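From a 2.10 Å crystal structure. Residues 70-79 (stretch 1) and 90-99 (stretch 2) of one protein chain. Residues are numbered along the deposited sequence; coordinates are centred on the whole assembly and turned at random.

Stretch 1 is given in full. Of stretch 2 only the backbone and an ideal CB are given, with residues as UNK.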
# COMPACT_ATOMS: atom_id res chain seq x y z
N ARG A 70 -15.72 15.86 -9.35
CA ARG A 70 -16.87 15.40 -8.59
C ARG A 70 -16.94 13.89 -8.58
O ARG A 70 -17.32 13.31 -7.56
CB ARG A 70 -18.17 15.97 -9.15
CG ARG A 70 -18.44 17.40 -8.74
CD ARG A 70 -19.79 17.87 -9.28
NE ARG A 70 -20.27 19.07 -8.59
CZ ARG A 70 -21.44 19.65 -8.85
NH1 ARG A 70 -22.25 19.15 -9.78
NH2 ARG A 70 -21.82 20.72 -8.16
N ARG A 71 -16.59 13.24 -9.69
CA ARG A 71 -16.67 11.78 -9.72
C ARG A 71 -15.67 11.18 -8.74
O ARG A 71 -15.97 10.24 -8.03
CB ARG A 71 -16.41 11.24 -11.13
CG ARG A 71 -17.54 11.57 -12.14
CD ARG A 71 -17.64 10.57 -13.32
NE ARG A 71 -16.42 10.46 -14.11
CZ ARG A 71 -15.95 11.40 -14.92
NH1 ARG A 71 -16.58 12.57 -15.09
NH2 ARG A 71 -14.79 11.21 -15.53
N ASP A 72 -14.47 11.75 -8.72
CA ASP A 72 -13.43 11.28 -7.85
C ASP A 72 -13.89 11.41 -6.40
O ASP A 72 -13.88 10.45 -5.63
CB ASP A 72 -12.18 12.10 -8.14
CG ASP A 72 -10.99 11.64 -7.36
OD1 ASP A 72 -10.64 10.46 -7.43
OD2 ASP A 72 -10.39 12.47 -6.69
N ILE A 73 -14.33 12.61 -6.04
CA ILE A 73 -14.82 12.89 -4.71
C ILE A 73 -16.01 11.99 -4.29
O ILE A 73 -16.12 11.57 -3.13
CB ILE A 73 -15.25 14.38 -4.62
CG1 ILE A 73 -14.25 15.15 -3.77
CG2 ILE A 73 -16.66 14.49 -4.09
CD1 ILE A 73 -14.01 14.60 -2.36
N GLY A 74 -16.90 11.71 -5.23
CA GLY A 74 -18.02 10.84 -4.91
C GLY A 74 -17.58 9.41 -4.61
O GLY A 74 -18.06 8.78 -3.66
N ALA A 75 -16.67 8.91 -5.44
CA ALA A 75 -16.15 7.56 -5.28
C ALA A 75 -15.33 7.49 -4.00
O ALA A 75 -15.35 6.49 -3.30
CB ALA A 75 -15.30 7.19 -6.48
N PHE A 76 -14.62 8.57 -3.67
CA PHE A 76 -13.83 8.61 -2.43
C PHE A 76 -14.78 8.48 -1.23
O PHE A 76 -14.60 7.62 -0.36
CB PHE A 76 -13.05 9.93 -2.34
CG PHE A 76 -12.30 10.13 -1.03
CD1 PHE A 76 -11.28 9.26 -0.65
CD2 PHE A 76 -12.60 11.22 -0.21
CE1 PHE A 76 -10.55 9.48 0.52
CE2 PHE A 76 -11.87 11.46 0.97
CZ PHE A 76 -10.84 10.58 1.34
N ILE A 77 -15.79 9.32 -1.20
CA ILE A 77 -16.75 9.29 -0.11
C ILE A 77 -17.33 7.90 0.05
O ILE A 77 -17.38 7.34 1.15
CB ILE A 77 -17.89 10.32 -0.33
CG1 ILE A 77 -17.35 11.73 -0.13
CG2 ILE A 77 -19.00 10.13 0.67
CD1 ILE A 77 -18.34 12.80 -0.46
N LEU A 78 -17.74 7.34 -1.08
CA LEU A 78 -18.36 6.02 -1.13
C LEU A 78 -17.48 4.88 -0.60
O LEU A 78 -17.98 3.84 -0.21
CB LEU A 78 -18.79 5.76 -2.58
CG LEU A 78 -20.29 5.76 -2.96
CD1 LEU A 78 -21.07 6.67 -2.06
CD2 LEU A 78 -20.47 6.14 -4.43
N GLY A 79 -16.17 5.07 -0.58
CA GLY A 79 -15.32 4.00 -0.08
C GLY A 79 -15.35 3.77 1.43
O GLY A 79 -15.03 2.67 1.90
N UNK A 90 -25.08 -2.29 -4.77
CA UNK A 90 -25.16 -1.29 -5.83
C UNK A 90 -23.98 -0.31 -5.77
O UNK A 90 -23.44 0.09 -6.81
CB UNK A 90 -26.48 -0.53 -5.73
N UNK A 91 -23.57 0.09 -4.57
CA UNK A 91 -22.47 1.02 -4.45
C UNK A 91 -21.18 0.33 -4.88
O UNK A 91 -20.38 0.89 -5.61
CB UNK A 91 -22.36 1.55 -3.02
N UNK A 92 -21.01 -0.90 -4.45
CA UNK A 92 -19.83 -1.62 -4.85
C UNK A 92 -19.79 -1.68 -6.38
O UNK A 92 -18.79 -1.35 -7.01
CB UNK A 92 -19.81 -3.02 -4.23
N UNK A 93 -20.90 -2.09 -6.98
CA UNK A 93 -20.95 -2.18 -8.43
C UNK A 93 -20.65 -0.86 -9.08
O UNK A 93 -19.96 -0.81 -10.11
CB UNK A 93 -22.32 -2.68 -8.89
N UNK A 94 -21.14 0.22 -8.48
CA UNK A 94 -20.82 1.51 -9.03
C UNK A 94 -19.31 1.75 -9.01
O UNK A 94 -18.75 2.20 -9.99
CB UNK A 94 -21.55 2.61 -8.26
N UNK A 95 -18.64 1.43 -7.90
CA UNK A 95 -17.20 1.66 -7.80
C UNK A 95 -16.39 0.76 -8.73
O UNK A 95 -15.42 1.18 -9.37
CB UNK A 95 -16.74 1.45 -6.36
N UNK A 96 -16.78 -0.50 -8.75
CA UNK A 96 -16.13 -1.52 -9.58
C UNK A 96 -16.17 -1.06 -11.05
O UNK A 96 -15.16 -1.10 -11.77
CB UNK A 96 -16.81 -2.88 -9.41
N UNK A 97 -17.33 -0.59 -11.47
CA UNK A 97 -17.45 -0.12 -12.83
C UNK A 97 -16.55 1.08 -13.11
O UNK A 97 -15.86 1.12 -14.14
CB UNK A 97 -18.91 0.24 -13.13
N UNK A 98 -16.56 2.07 -12.23
CA UNK A 98 -15.69 3.23 -12.44
C UNK A 98 -14.22 2.82 -12.46
O UNK A 98 -13.42 3.29 -13.27
CB UNK A 98 -15.93 4.28 -11.35
N UNK A 99 -13.86 1.94 -11.53
CA UNK A 99 -12.48 1.48 -11.45
C UNK A 99 -12.03 0.91 -12.80
O UNK A 99 -10.85 0.99 -13.16
CB UNK A 99 -12.33 0.43 -10.35

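Both stretches are helical, with axes 10.6 Å apart at closest approach and N-to-C directions 135° apart, so the two helices cross obliquely, nearer antiparallel than parallel. Stretch 1 offers this neighbour the side chains of Arg71, Ala75 and Leu78, one helical turn apart, and positions 91, 95 and 98 can answer them.

At position 90 the ideal CB has nothing of stretch 1 within 5.5 Å, so any helix-compatible residue would serve. It is Asn90.

Position 91 points its CB toward stretch 1, 4.7 Å from Leu78 CG. That leaves space for a short apolar branch: valine, isoleucine or alanine. Val91 is found, with chi1 in the t well; its CG1 comes to 3.6 Å from Leu78 CG.

Position 92 points away and position 93 is out of reach, so stretch 1 constrains neither. They are Phe92 and Asn93.

Position 94 directs its CB toward stretch 1, but at longer range than position 91: the nearest atom, Leu78 CD2, lies 5.3 Å from the ideal CB. Various apolar or long side chains would fit. Ile94 comes nearest through CG2, 4.8 Å from Leu78 CD2, and contributes little covered area.

At position 95 the CA lies 6.5 Å from that of Ala75, the closest backbone pairing, and the CB points toward stretch 1. No atom there lies within 5.5 Å of the ideal CB, so a side chain must extend to make contact, and the surface it meets is apolar. Leucine, methionine or isoleucine would suit. Leu95 has chi1 in m and chi2 near 8°, between wells. Its CD1 reaches both partners, 4.1 Å from Ala75 CB and 4.0 Å from Leu78 CB.

Positions 96 and 97 are out of reach and open to many residues; they hold Asn96 and Asn97.

Position 98 points toward stretch 1 across a gap, with no atom within 5.5 Å of its ideal CB. Ahead lie the small Ala75 and the backbone of Arg71, whose O already accepts a hydrogen bond from Ala75 N. A long, flexible apolar chain fits best, though leucine is conceivable. Met98, present as selenomethionine, spans the gap with chi angles m, t, p: its CE lies 4.0 Å from Ala75 CB and 3.6 Å from Arg71 O, the latter a packing contact.

Position 99 is out of reach; it is Ala99. No hydrogen bond links the stretches, and the 299 Å² buried between them comes chiefly from apolar packing.

Stretch 2, residues 90-99: NVFNILNNMA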
# COMPACT_ATOMS: atom_id res chain seq x y z
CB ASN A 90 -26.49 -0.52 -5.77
CG ASN A 90 -27.71 -1.40 -6.09
OD1 ASN A 90 -28.80 -0.89 -6.39
ND2 ASN A 90 -27.53 -2.73 -6.02
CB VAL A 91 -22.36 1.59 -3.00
CG1 VAL A 91 -20.99 2.28 -2.78
CG2 VAL A 91 -23.49 2.60 -2.77
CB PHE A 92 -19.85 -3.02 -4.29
CG PHE A 92 -18.64 -3.77 -4.63
CD1 PHE A 92 -17.49 -3.61 -3.88
CD2 PHE A 92 -18.61 -4.54 -5.77
CE1 PHE A 92 -16.32 -4.22 -4.27
CE2 PHE A 92 -17.43 -5.15 -6.16
CZ PHE A 92 -16.29 -4.99 -5.41
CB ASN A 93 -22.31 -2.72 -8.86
CG ASN A 93 -22.47 -4.17 -8.48
OD1 ASN A 93 -23.57 -4.66 -8.27
ND2 ASN A 93 -21.34 -4.88 -8.39
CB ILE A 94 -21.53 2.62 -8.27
CG1 ILE A 94 -23.04 2.55 -8.58
CG2 ILE A 94 -20.95 3.98 -8.65
CD1 ILE A 94 -23.91 3.45 -7.74
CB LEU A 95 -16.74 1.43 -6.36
CG LEU A 95 -16.75 2.52 -5.27
CD1 LEU A 95 -17.45 3.74 -5.74
CD2 LEU A 95 -17.36 1.97 -3.98
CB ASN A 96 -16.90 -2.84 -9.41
CG ASN A 96 -16.41 -3.93 -10.32
OD1 ASN A 96 -17.17 -4.44 -11.11
ND2 ASN A 96 -15.14 -4.31 -10.20
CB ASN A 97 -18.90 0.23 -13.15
CG ASN A 97 -19.23 -0.01 -14.60
OD1 ASN A 97 -19.70 -1.10 -14.98
ND2 ASN A 97 -18.95 0.99 -15.44
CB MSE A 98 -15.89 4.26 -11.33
CG MSE A 98 -17.32 4.75 -11.23
SE MSE A 98 -17.67 5.80 -9.59
CE MSE A 98 -16.85 7.47 -10.19
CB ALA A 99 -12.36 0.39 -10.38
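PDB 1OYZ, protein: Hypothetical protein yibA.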